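Local coordinates for protein Pre-mRNA-processing-splicing factor 8 (Cryptococcus gattii serotype B, PDB 6MWY) that is an intein with a Hint fold that probably cuts itself out of its pre-mRNA splicing factor precursor by protein splicing, at residues A[109-114]-A[137-142]; A[155-160]-A[178-183]; A[96-101]-A[203-208]. One frame throughout, in Å; residues are numbered along the deposited sequence.

Interaction 1 of 3, residues A[109-114]-A[137-142]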
loop_
_atom_site.group_PDB
_atom_site.type_symbol
_atom_site.label_atom_id
_atom_site.label_comp_id
_atom_site.label_asym_id
_atom_site.label_seq_id
_atom_site.Cartn_x
_atom_site.Cartn_y
_atom_site.Cartn_z
ATOM N N LEU A 109 3.248 5.236 2.136
ATOM C CA LEU A 109 3.467 4.844 0.755
ATOM C C LEU A 109 4.960 4.698 0.505
ATOM O O LEU A 109 5.747 5.581 0.876
ATOM C CB LEU A 109 2.886 5.883 -0.205
ATOM C CG LEU A 109 1.426 6.284 -0.001
ATOM C CD1 LEU A 109 1.093 7.515 -0.830
ATOM C CD2 LEU A 109 0.516 5.126 -0.363
ATOM N N SER A 110 5.338 3.585 -0.122
ATOM C CA SER A 110 6.697 3.348 -0.598
ATOM C C SER A 110 6.737 3.735 -2.071
ATOM O O SER A 110 6.226 3.007 -2.927
ATOM C CB SER A 110 7.082 1.889 -0.387
ATOM O OG SER A 110 7.132 1.573 0.993
ATOM N N LEU A 111 7.338 4.886 -2.372
ATOM C CA LEU A 111 7.311 5.481 -3.698
ATOM C C LEU A 111 8.732 5.699 -4.214
ATOM O O LEU A 111 9.718 5.593 -3.476
ATOM C CB LEU A 111 6.549 6.810 -3.681
ATOM C CG LEU A 111 5.173 6.871 -3.014
ATOM C CD1 LEU A 111 4.612 8.278 -3.096
ATOM C CD2 LEU A 111 4.221 5.883 -3.657
ATOM N N TYR A 112 8.821 6.017 -5.505
ATOM C CA TYR A 112 10.062 6.433 -6.135
ATOM C C TYR A 112 9.922 7.877 -6.590
ATOM O O TYR A 112 8.857 8.288 -7.056
ATOM C CB TYR A 112 10.419 5.544 -7.322
ATOM C CG TYR A 112 11.225 4.328 -6.947
ATOM C CD1 TYR A 112 12.581 4.431 -6.674
ATOM C CD2 TYR A 112 10.632 3.075 -6.865
ATOM C CE1 TYR A 112 13.326 3.322 -6.329
ATOM C CE2 TYR A 112 11.368 1.959 -6.521
ATOM C CZ TYR A 112 12.714 2.089 -6.255
ATOM O OH TYR A 112 13.451 0.980 -5.912
ATOM N N LYS A 113 11.001 8.638 -6.461
ATOM C CA LYS A 113 10.998 10.059 -6.768
ATOM C C LYS A 113 12.059 10.358 -7.818
ATOM O O LYS A 113 13.142 9.759 -7.811
ATOM C CB LYS A 113 11.239 10.887 -5.501
ATOM C CG LYS A 113 11.274 12.392 -5.715
ATOM C CD LYS A 113 11.218 13.133 -4.385
ATOM C CE LYS A 113 11.455 14.629 -4.555
ATOM N NZ LYS A 113 11.569 15.315 -3.234
ATOM N N GLU A 114 11.743 11.285 -8.722
ATOM C CA GLU A 114 12.622 11.596 -9.844
ATOM C C GLU A 114 13.913 12.263 -9.385
ATOM O O GLU A 114 14.095 12.530 -8.192
ATOM C CB GLU A 114 11.905 12.504 -10.844
ATOM C CG GLU A 114 10.631 11.924 -11.437
ATOM C CD GLU A 114 9.872 12.951 -12.254
ATOM O OE1 GLU A 114 10.147 14.155 -12.077
ATOM O OE2 GLU A 114 9.012 12.562 -13.072
ATOM N N VAL A 137 11.642 6.604 -1.527
ATOM C CA VAL A 137 11.058 7.544 -0.571
ATOM C C VAL A 137 9.850 6.907 0.099
ATOM O O VAL A 137 8.940 6.421 -0.580
ATOM C CB VAL A 137 10.636 8.865 -1.247
ATOM C CG1 VAL A 137 9.845 9.731 -0.276
ATOM C CG2 VAL A 137 11.850 9.614 -1.781
ATOM N N ASP A 138 9.818 6.937 1.427
ATOM C CA ASP A 138 8.644 6.536 2.194
ATOM C C ASP A 138 7.971 7.793 2.731
ATOM O O ASP A 138 8.600 8.574 3.452
ATOM C CB ASP A 138 9.024 5.587 3.330
ATOM C CG ASP A 138 9.487 4.233 2.825
ATOM O OD1 ASP A 138 9.118 3.869 1.688
ATOM O OD2 ASP A 138 10.211 3.532 3.561
ATOM N N ILE A 139 6.702 7.992 2.375
ATOM C CA ILE A 139 5.977 9.204 2.754
ATOM C C ILE A 139 4.550 8.825 3.132
ATOM O O ILE A 139 3.943 7.954 2.503
ATOM C CB ILE A 139 6.006 10.257 1.620
ATOM C CG1 ILE A 139 5.276 11.538 2.032
ATOM C CG2 ILE A 139 5.437 9.680 0.329
ATOM C CD1 ILE A 139 5.464 12.685 1.066
ATOM N N THR A 140 4.014 9.469 4.165
ATOM C CA THR A 140 2.666 9.133 4.600
ATOM C C THR A 140 1.638 9.710 3.627
ATOM O O THR A 140 1.939 10.579 2.804
ATOM C CB THR A 140 2.410 9.639 6.022
ATOM O OG1 THR A 140 1.366 8.866 6.624
ATOM C CG2 THR A 140 2.000 11.101 6.010
ATOM N N VAL A 141 0.406 9.202 3.719
ATOM C CA VAL A 141 -0.625 9.612 2.767
ATOM C C VAL A 141 -1.005 11.072 2.989
ATOM O O VAL A 141 -1.269 11.809 2.033
ATOM C CB VAL A 141 -1.844 8.670 2.849
ATOM C CG1 VAL A 141 -3.053 9.286 2.160
ATOM C CG2 VAL A 141 -1.510 7.333 2.208
ATOM N N ASP A 142 -1.008 11.523 4.247
ATOM C CA ASP A 142 -1.339 12.916 4.544
ATOM C C ASP A 142 -0.339 13.878 3.907
ATOM O O ASP A 142 -0.725 14.831 3.215
ATOM C CB ASP A 142 -1.384 13.130 6.057
ATOM C CG ASP A 142 -2.790 13.069 6.614
ATOM O OD1 ASP A 142 -3.727 13.512 5.917
ATOM O OD2 ASP A 142 -2.957 12.581 7.751
#
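Ser110 and Asp138 face each other as a non-hydrogen-bonded pair of two antiparallel strands, and their side chains supply the bond that the backbone does not make there. Ser110 OG donates to Asp138 OD1 over 3.1 Å, coming from above the carboxylate plane, 48° out of it. Ser110 OG and Asp138 CG each lie beside their own backbone N (chi1 -65° and -69°), which brings two short polar groups together. Flanking pairs are joined by the main chain in both directions: Leu109 N meets Ile139 O at 2.8 Å and Ile139 N returns to Leu109 O, while Leu111 N meets Val137 O at 2.9 Å and Val137 N returns to Leu111 O. Between them Asp138 CA adds a CA-H...O contact to Leu109 O at 3.3 Å.

The other face of the two strands is apolar. Leu111 CD1 lies on Ile139 CG2 at 3.8 Å, two branched chains touching methyl to methyl. Leu109 CG touches Val141 CG2, also at 3.8 Å, where strand 135-140 gives way to helix 141-146. These two strands, successive in the chain and antiparallel, form one margin of a six-stranded antiparallel sheet in the Hint fold of the intein, with strand 135-140 outermost.

The second shell holds these groups in place. Arg136 makes a salt bridge with Asp138 OD1, a stronger partner than the serine, and a weak bond to Ser110 OG. On the apolar face Leu111 rests on Tyr155, Leu157 and Ile180, while Leu109 reaches Ile93. Thr140, at the N-cap position, turns its hydroxyl to the carbonyl oxygen of His107 rather than capping helix 141-146.

Interaction 2 of 3, residues A[155-160]-A[178-183]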
loop_
_atom_site.group_PDB
_atom_site.type_symbol
_atom_site.label_atom_id
_atom_site.label_comp_id
_atom_site.label_asym_id
_atom_site.label_seq_id
_atom_site.Cartn_x
_atom_site.Cartn_y
_atom_site.Cartn_z
ATOM N N TYR A 155 6.492 11.477 -8.221
ATOM C CA TYR A 155 6.474 10.253 -7.436
ATOM C C TYR A 155 5.883 9.103 -8.239
ATOM O O TYR A 155 5.072 9.303 -9.146
ATOM C CB TYR A 155 5.683 10.447 -6.143
ATOM C CG TYR A 155 6.355 11.378 -5.163
ATOM C CD1 TYR A 155 6.174 12.750 -5.247
ATOM C CD2 TYR A 155 7.179 10.884 -4.161
ATOM C CE1 TYR A 155 6.791 13.606 -4.358
ATOM C CE2 TYR A 155 7.800 11.732 -3.265
ATOM C CZ TYR A 155 7.601 13.092 -3.369
ATOM O OH TYR A 155 8.218 13.942 -2.481
ATOM N N ARG A 156 6.309 7.890 -7.899
ATOM C CA ARG A 156 5.846 6.693 -8.582
ATOM C C ARG A 156 5.591 5.601 -7.558
ATOM O O ARG A 156 6.425 5.367 -6.680
ATOM C CB ARG A 156 6.872 6.191 -9.609
ATOM C CG ARG A 156 7.446 7.247 -10.531
ATOM C CD ARG A 156 6.552 7.518 -11.723
ATOM N NE ARG A 156 7.200 8.459 -12.628
ATOM C CZ ARG A 156 7.135 9.779 -12.500
ATOM N NH1 ARG A 156 7.766 10.561 -13.364
ATOM N NH2 ARG A 156 6.437 10.318 -11.508
ATOM N N LEU A 157 4.440 4.944 -7.669
ATOM C CA LEU A 157 4.289 3.642 -7.045
ATOM C C LEU A 157 5.114 2.626 -7.831
ATOM O O LEU A 157 5.527 2.874 -8.966
ATOM C CB LEU A 157 2.815 3.231 -7.000
ATOM C CG LEU A 157 1.868 4.013 -6.078
ATOM C CD1 LEU A 157 0.450 4.028 -6.632
ATOM C CD2 LEU A 157 1.871 3.428 -4.672
ATOM N N PHE A 158 5.371 1.472 -7.222
ATOM C CA PHE A 158 6.188 0.488 -7.915
ATOM C C PHE A 158 5.794 -0.916 -7.486
ATOM O O PHE A 158 5.244 -1.132 -6.404
ATOM C CB PHE A 158 7.688 0.738 -7.685
ATOM C CG PHE A 158 8.163 0.406 -6.299
ATOM C CD1 PHE A 158 7.905 1.256 -5.236
ATOM C CD2 PHE A 158 8.892 -0.748 -6.066
ATOM C CE1 PHE A 158 8.352 0.950 -3.964
ATOM C CE2 PHE A 158 9.341 -1.058 -4.799
ATOM C CZ PHE A 158 9.071 -0.209 -3.745
ATOM N N ARG A 159 6.076 -1.869 -8.369
ATOM C CA ARG A 159 5.776 -3.273 -8.148
ATOM C C ARG A 159 7.040 -4.095 -8.352
ATOM O O ARG A 159 8.009 -3.644 -8.965
ATOM C CB ARG A 159 4.678 -3.769 -9.095
ATOM C CG ARG A 159 5.020 -3.570 -10.553
ATOM C CD ARG A 159 4.479 -4.696 -11.409
ATOM N NE ARG A 159 3.024 -4.676 -11.492
ATOM C CZ ARG A 159 2.341 -3.964 -12.382
ATOM N NH1 ARG A 159 2.981 -3.208 -13.263
ATOM N NH2 ARG A 159 1.019 -4.010 -12.391
ATOM N N SER A 160 7.015 -5.316 -7.830
ATOM C CA SER A 160 8.132 -6.241 -7.949
ATOM C C SER A 160 7.815 -7.282 -9.016
ATOM O O SER A 160 6.741 -7.891 -8.998
ATOM C CB SER A 160 8.422 -6.922 -6.611
ATOM O OG SER A 160 9.585 -7.725 -6.694
ATOM N N LEU A 178 4.959 3.234 -11.758
ATOM C CA LEU A 178 3.561 3.548 -12.019
ATOM C C LEU A 178 3.288 4.968 -11.551
ATOM O O LEU A 178 3.625 5.321 -10.417
ATOM C CB LEU A 178 2.633 2.571 -11.288
ATOM C CG LEU A 178 2.953 1.085 -11.450
ATOM C CD1 LEU A 178 2.405 0.281 -10.282
ATOM C CD2 LEU A 178 2.397 0.574 -12.767
ATOM N N HIS A 179 2.678 5.777 -12.410
ATOM C CA HIS A 179 2.415 7.168 -12.068
ATOM C C HIS A 179 1.171 7.282 -11.198
ATOM O O HIS A 179 0.136 6.672 -11.487
ATOM C CB HIS A 179 2.251 8.016 -13.329
ATOM C CG HIS A 179 3.507 8.158 -14.129
ATOM N ND1 HIS A 179 3.965 7.170 -14.973
ATOM C CD2 HIS A 179 4.406 9.168 -14.207
ATOM C CE1 HIS A 179 5.091 7.566 -15.540
ATOM N NE2 HIS A 179 5.381 8.774 -15.092
ATOM N N ILE A 180 1.282 8.063 -10.127
ATOM C CA ILE A 180 0.132 8.422 -9.306
ATOM C C ILE A 180 -0.604 9.561 -10.004
ATOM O O ILE A 180 -0.060 10.657 -10.167
ATOM C CB ILE A 180 0.563 8.825 -7.888
ATOM C CG1 ILE A 180 1.306 7.675 -7.209
ATOM C CG2 ILE A 180 -0.639 9.264 -7.063
ATOM C CD1 ILE A 180 1.893 8.042 -5.859
HETATM N N MSE A 181 -1.836 9.301 -10.427
HETATM C CA MSE A 181 -2.585 10.274 -11.217
HETATM C C MSE A 181 -3.607 11.040 -10.386
HETATM O O MSE A 181 -3.930 12.182 -10.704
HETATM C CB MSE A 181 -3.283 9.578 -12.388
HETATM C CG MSE A 181 -2.346 8.818 -13.307
HETATM SE SE MSE A 181 -3.236 8.180 -14.919
HETATM C CE MSE A 181 -4.769 7.292 -14.099
ATOM N N SER A 182 -4.119 10.418 -9.325
ATOM C CA SER A 182 -5.088 11.099 -8.479
ATOM C C SER A 182 -5.015 10.548 -7.064
ATOM O O SER A 182 -4.559 9.426 -6.839
ATOM C CB SER A 182 -6.511 10.958 -9.035
ATOM O OG SER A 182 -7.465 11.525 -8.151
ATOM N N ILE A 183 -5.505 11.344 -6.114
ATOM C CA ILE A 183 -5.625 10.912 -4.724
ATOM C C ILE A 183 -6.667 11.778 -4.026
ATOM O O ILE A 183 -6.498 12.998 -3.898
ATOM C CB ILE A 183 -4.262 10.954 -4.004
ATOM C CG1 ILE A 183 -4.427 10.661 -2.510
ATOM C CG2 ILE A 183 -3.550 12.282 -4.248
ATOM C CD1 ILE A 183 -3.128 10.314 -1.813
#
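Leu157 and Leu178 pair through their backbones as an antiparallel hydrogen-bonded pair, joining strands 155-159 and 176-185 inside the six-stranded sheet of the Hint fold. Leu178 N gives a bond to Leu157 O at 2.9 Å; the return bond from Leu157 N to Leu178 O is bent and weak. Further along the second strand, Met181 (a selenomethionine) and Ser182 both face Lys94, a classic beta bulge.

Apolar contacts lie on the leucine side. Leu157 crosses Ile180 at about a right angle, its CD1 3.8 Å from Ile180 CG1, and compact branched chains suit this buried place among Leu111, Ala95 and Ile93. A charged group also lies against a leucine: Arg159 NH1 comes obliquely to within 3.9 Å of Leu178 CD2.

On the other side two flat groups meet, where Arg156 and His179 run side by side. The arginine bends at chi2 (-84°), which folds its end over the ring: Arg156 CD makes a CH-pi contact, 3.8 Å from the centroid of the His179 ring, and the guanidinium follows with its plane 30° from that of the imidazole. His179 CD2 sits over the centre of the guanidinium.

Polar bonds hold the guanidinium. Its NH2 donates, in the guanidinium plane, to Tyr155 O at 2.9 Å and also bonds Gln153 O, while NH1 forms a salt bridge with Glu114. Although Arg156 NE and His179 NE2 are 3.1 Å apart, their angle is poor for a hydrogen bond. The imidazole therefore meets the cation through its face, and the nearby positive charge, though partly balanced by Glu114, would be expected to disfavour protonation of His179.

Interaction 3 of 3, residues A[96-101]-A[203-208]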
loop_
_atom_site.group_PDB
_atom_site.type_symbol
_atom_site.label_atom_id
_atom_site.label_comp_id
_atom_site.label_asym_id
_atom_site.label_seq_id
_atom_site.Cartn_x
_atom_site.Cartn_y
_atom_site.Cartn_z
ATOM N N ASP A 96 -2.602 4.604 -12.831
ATOM C CA ASP A 96 -2.966 4.111 -14.149
ATOM C C ASP A 96 -2.849 2.589 -14.203
ATOM O O ASP A 96 -2.110 1.967 -13.434
ATOM C CB ASP A 96 -2.091 4.758 -15.225
ATOM C CG ASP A 96 -0.623 4.771 -14.854
ATOM O OD1 ASP A 96 -0.290 4.357 -13.724
ATOM O OD2 ASP A 96 0.198 5.197 -15.693
ATOM N N GLU A 97 -3.617 1.994 -15.120
ATOM C CA GLU A 97 -3.676 0.548 -15.327
ATOM C C GLU A 97 -4.148 -0.201 -14.085
ATOM O O GLU A 97 -5.177 -0.886 -14.120
ATOM C CB GLU A 97 -2.312 0.006 -15.767
ATOM C CG GLU A 97 -1.792 0.589 -17.067
ATOM C CD GLU A 97 -0.502 1.357 -16.876
ATOM O OE1 GLU A 97 -0.242 1.801 -15.738
ATOM O OE2 GLU A 97 0.255 1.510 -17.857
ATOM N N LEU A 98 -3.407 -0.079 -12.986
ATOM C CA LEU A 98 -3.651 -0.904 -11.812
ATOM C C LEU A 98 -4.875 -0.439 -11.027
ATOM O O LEU A 98 -5.322 0.707 -11.137
ATOM C CB LEU A 98 -2.429 -0.903 -10.896
ATOM C CG LEU A 98 -1.349 -1.929 -11.236
ATOM C CD1 LEU A 98 -0.369 -2.037 -10.081
ATOM C CD2 LEU A 98 -1.959 -3.289 -11.582
ATOM N N GLU A 99 -5.413 -1.359 -10.226
ATOM C CA GLU A 99 -6.551 -1.061 -9.367
ATOM C C GLU A 99 -6.165 -0.011 -8.332
ATOM O O GLU A 99 -5.010 0.056 -7.898
ATOM C CB GLU A 99 -7.029 -2.347 -8.684
ATOM C CG GLU A 99 -8.072 -2.174 -7.597
ATOM C CD GLU A 99 -8.225 -3.423 -6.751
ATOM O OE1 GLU A 99 -7.512 -4.414 -7.022
ATOM O OE2 GLU A 99 -9.051 -3.417 -5.814
ATOM N N ASP A 100 -7.134 0.817 -7.941
ATOM C CA ASP A 100 -6.862 1.907 -7.010
ATOM C C ASP A 100 -6.340 1.376 -5.684
ATOM O O ASP A 100 -6.520 0.194 -5.369
ATOM C CB ASP A 100 -8.116 2.755 -6.779
ATOM C CG ASP A 100 -8.574 3.471 -8.030
ATOM O OD1 ASP A 100 -7.830 3.452 -9.034
ATOM O OD2 ASP A 100 -9.681 4.052 -8.012
ATOM N N LEU A 101 -5.689 2.236 -4.906
ATOM C CA LEU A 101 -5.192 1.880 -3.583
ATOM C C LEU A 101 -5.949 2.700 -2.547
ATOM O O LEU A 101 -5.789 3.922 -2.485
ATOM C CB LEU A 101 -3.689 2.128 -3.476
ATOM C CG LEU A 101 -3.049 1.768 -2.137
ATOM C CD1 LEU A 101 -3.218 0.286 -1.856
ATOM C CD2 LEU A 101 -1.580 2.154 -2.108
ATOM N N TYR A 203 5.401 -5.613 1.979
ATOM C CA TYR A 203 4.676 -6.784 1.516
ATOM C C TYR A 203 4.107 -6.484 0.138
ATOM O O TYR A 203 4.316 -5.404 -0.420
ATOM C CB TYR A 203 3.582 -7.205 2.512
ATOM C CG TYR A 203 2.602 -6.120 2.913
ATOM C CD1 TYR A 203 2.973 -5.098 3.778
ATOM C CD2 TYR A 203 1.294 -6.139 2.446
ATOM C CE1 TYR A 203 2.072 -4.109 4.150
ATOM C CE2 TYR A 203 0.387 -5.161 2.812
ATOM C CZ TYR A 203 0.780 -4.150 3.663
ATOM O OH TYR A 203 -0.132 -3.181 4.023
ATOM N N LEU A 204 3.393 -7.456 -0.420
ATOM C CA LEU A 204 2.948 -7.385 -1.802
ATOM C C LEU A 204 1.434 -7.500 -1.896
ATOM O O LEU A 204 0.823 -8.368 -1.264
ATOM C CB LEU A 204 3.602 -8.483 -2.644
ATOM C CG LEU A 204 5.113 -8.374 -2.857
ATOM C CD1 LEU A 204 5.587 -9.416 -3.855
ATOM C CD2 LEU A 204 5.482 -6.976 -3.327
ATOM N N ARG A 205 0.837 -6.616 -2.692
ATOM C CA ARG A 205 -0.559 -6.748 -3.068
ATOM C C ARG A 205 -0.707 -7.851 -4.118
ATOM O O ARG A 205 0.277 -8.395 -4.622
ATOM C CB ARG A 205 -1.098 -5.411 -3.584
ATOM C CG ARG A 205 -2.609 -5.257 -3.470
ATOM C CD ARG A 205 -3.085 -3.849 -3.790
ATOM N NE ARG A 205 -2.733 -3.422 -5.141
ATOM C CZ ARG A 205 -3.247 -2.351 -5.740
ATOM N NH1 ARG A 205 -4.144 -1.604 -5.112
ATOM N NH2 ARG A 205 -2.870 -2.029 -6.969
ATOM N N HIS A 206 -1.960 -8.188 -4.442
ATOM C CA HIS A 206 -2.212 -9.255 -5.406
ATOM C C HIS A 206 -1.575 -8.943 -6.754
ATOM O O HIS A 206 -1.120 -9.853 -7.457
ATOM C CB HIS A 206 -3.716 -9.482 -5.558
ATOM C CG HIS A 206 -4.435 -8.354 -6.233
ATOM N ND1 HIS A 206 -4.495 -8.225 -7.603
ATOM C CD2 HIS A 206 -5.120 -7.302 -5.723
ATOM C CE1 HIS A 206 -5.189 -7.142 -7.911
ATOM N NE2 HIS A 206 -5.579 -6.566 -6.789
ATOM N N ASP A 207 -1.527 -7.666 -7.131
ATOM C CA ASP A 207 -0.883 -7.239 -8.364
ATOM C C ASP A 207 0.600 -6.938 -8.178
ATOM O O ASP A 207 1.194 -6.256 -9.020
ATOM C CB ASP A 207 -1.602 -6.016 -8.936
ATOM C CG ASP A 207 -1.719 -4.884 -7.935
ATOM O OD1 ASP A 207 -1.189 -5.013 -6.813
ATOM O OD2 ASP A 207 -2.356 -3.864 -8.273
ATOM N N TYR A 208 1.198 -7.424 -7.089
ATOM C CA TYR A 208 2.611 -7.246 -6.763
ATOM C C TYR A 208 2.975 -5.800 -6.459
ATOM O O TYR A 208 4.159 -5.447 -6.472
ATOM C CB TYR A 208 3.518 -7.797 -7.870
ATOM C CG TYR A 208 3.590 -9.304 -7.881
ATOM C CD1 TYR A 208 2.598 -10.062 -8.487
ATOM C CD2 TYR A 208 4.644 -9.969 -7.271
ATOM C CE1 TYR A 208 2.659 -11.444 -8.490
ATOM C CE2 TYR A 208 4.714 -11.347 -7.268
ATOM C CZ TYR A 208 3.720 -12.080 -7.878
ATOM O OH TYR A 208 3.790 -13.455 -7.876
#
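Arg205 reaches from a type I beta turn, Arg205 to Tyr208, to the carbonyl oxygens of Glu99 and Asp100 in the loop between strands 91-95 and 101-103, so that two pieces of the Hint fold far apart in sequence are held largely by one side chain, with a further bond from His206. Tyr208 N closes the turn by bonding Arg205 O.

From CB the arginine sets out toward the loop, CG opposite the backbone N (chi1 -156°), and its side chain packs on Leu211 of strand 210-212. A bend at chi3 (59°) then turns the head. In a salt bridge within the turn, NE donates to Asp207 OD1 at 2.8 Å, on the syn side of the carboxylate; that oxygen also accepts from Leu209 N. The modelled approach of NH2 to Asp207 OD2 is doubtfully short. NH2 also gives a bond to Glu99 O at 3.1 Å. NH1 meets Asp100 O at 3.0 Å from above the carbonyl plane, and makes a weak bond to Glu99 O. An arginine suits the place because its flat head has N-H groups enough for two loop carbonyls and a carboxylate together. Two leucines border it: Leu98 CD1 lies at its edge, 4.0 Å from Arg205 NH2, with both Leu98 methyls beside Asp207 OD2, and Leu101 CD1 approaches NH1 obliquely.

Beside this grip, the extended chain of Glu99 crosses His206 at about a right angle. His206 NE2 donates in the ring plane to Glu99 OE1, 2.9 Å away with an N-H...O angle of 161°, and meets that oxygen nearly end-on to its C-O bond.

In the fold
Interactions 1 and 2 lie in the same six-stranded antiparallel sheet, their centres about 9 Å apart, with strands 108-113 and 155-159 as neighbours; backbone pairing of Tyr112 with Arg156 ties them directly. Interaction 3 lies about 10 Å from interaction 2 and about 15 Å from interaction 1 (centre to centre). Along the chain interaction 1 closes before interaction 2 opens, and both are nested in the long loop closed by 96-101 and 203-208. Leu109 packs on Leu101 within the sheet, while a probable bond from Ser160 N to Tyr208 O joins the sheet to the 205-208 turn, making one compact intein domain.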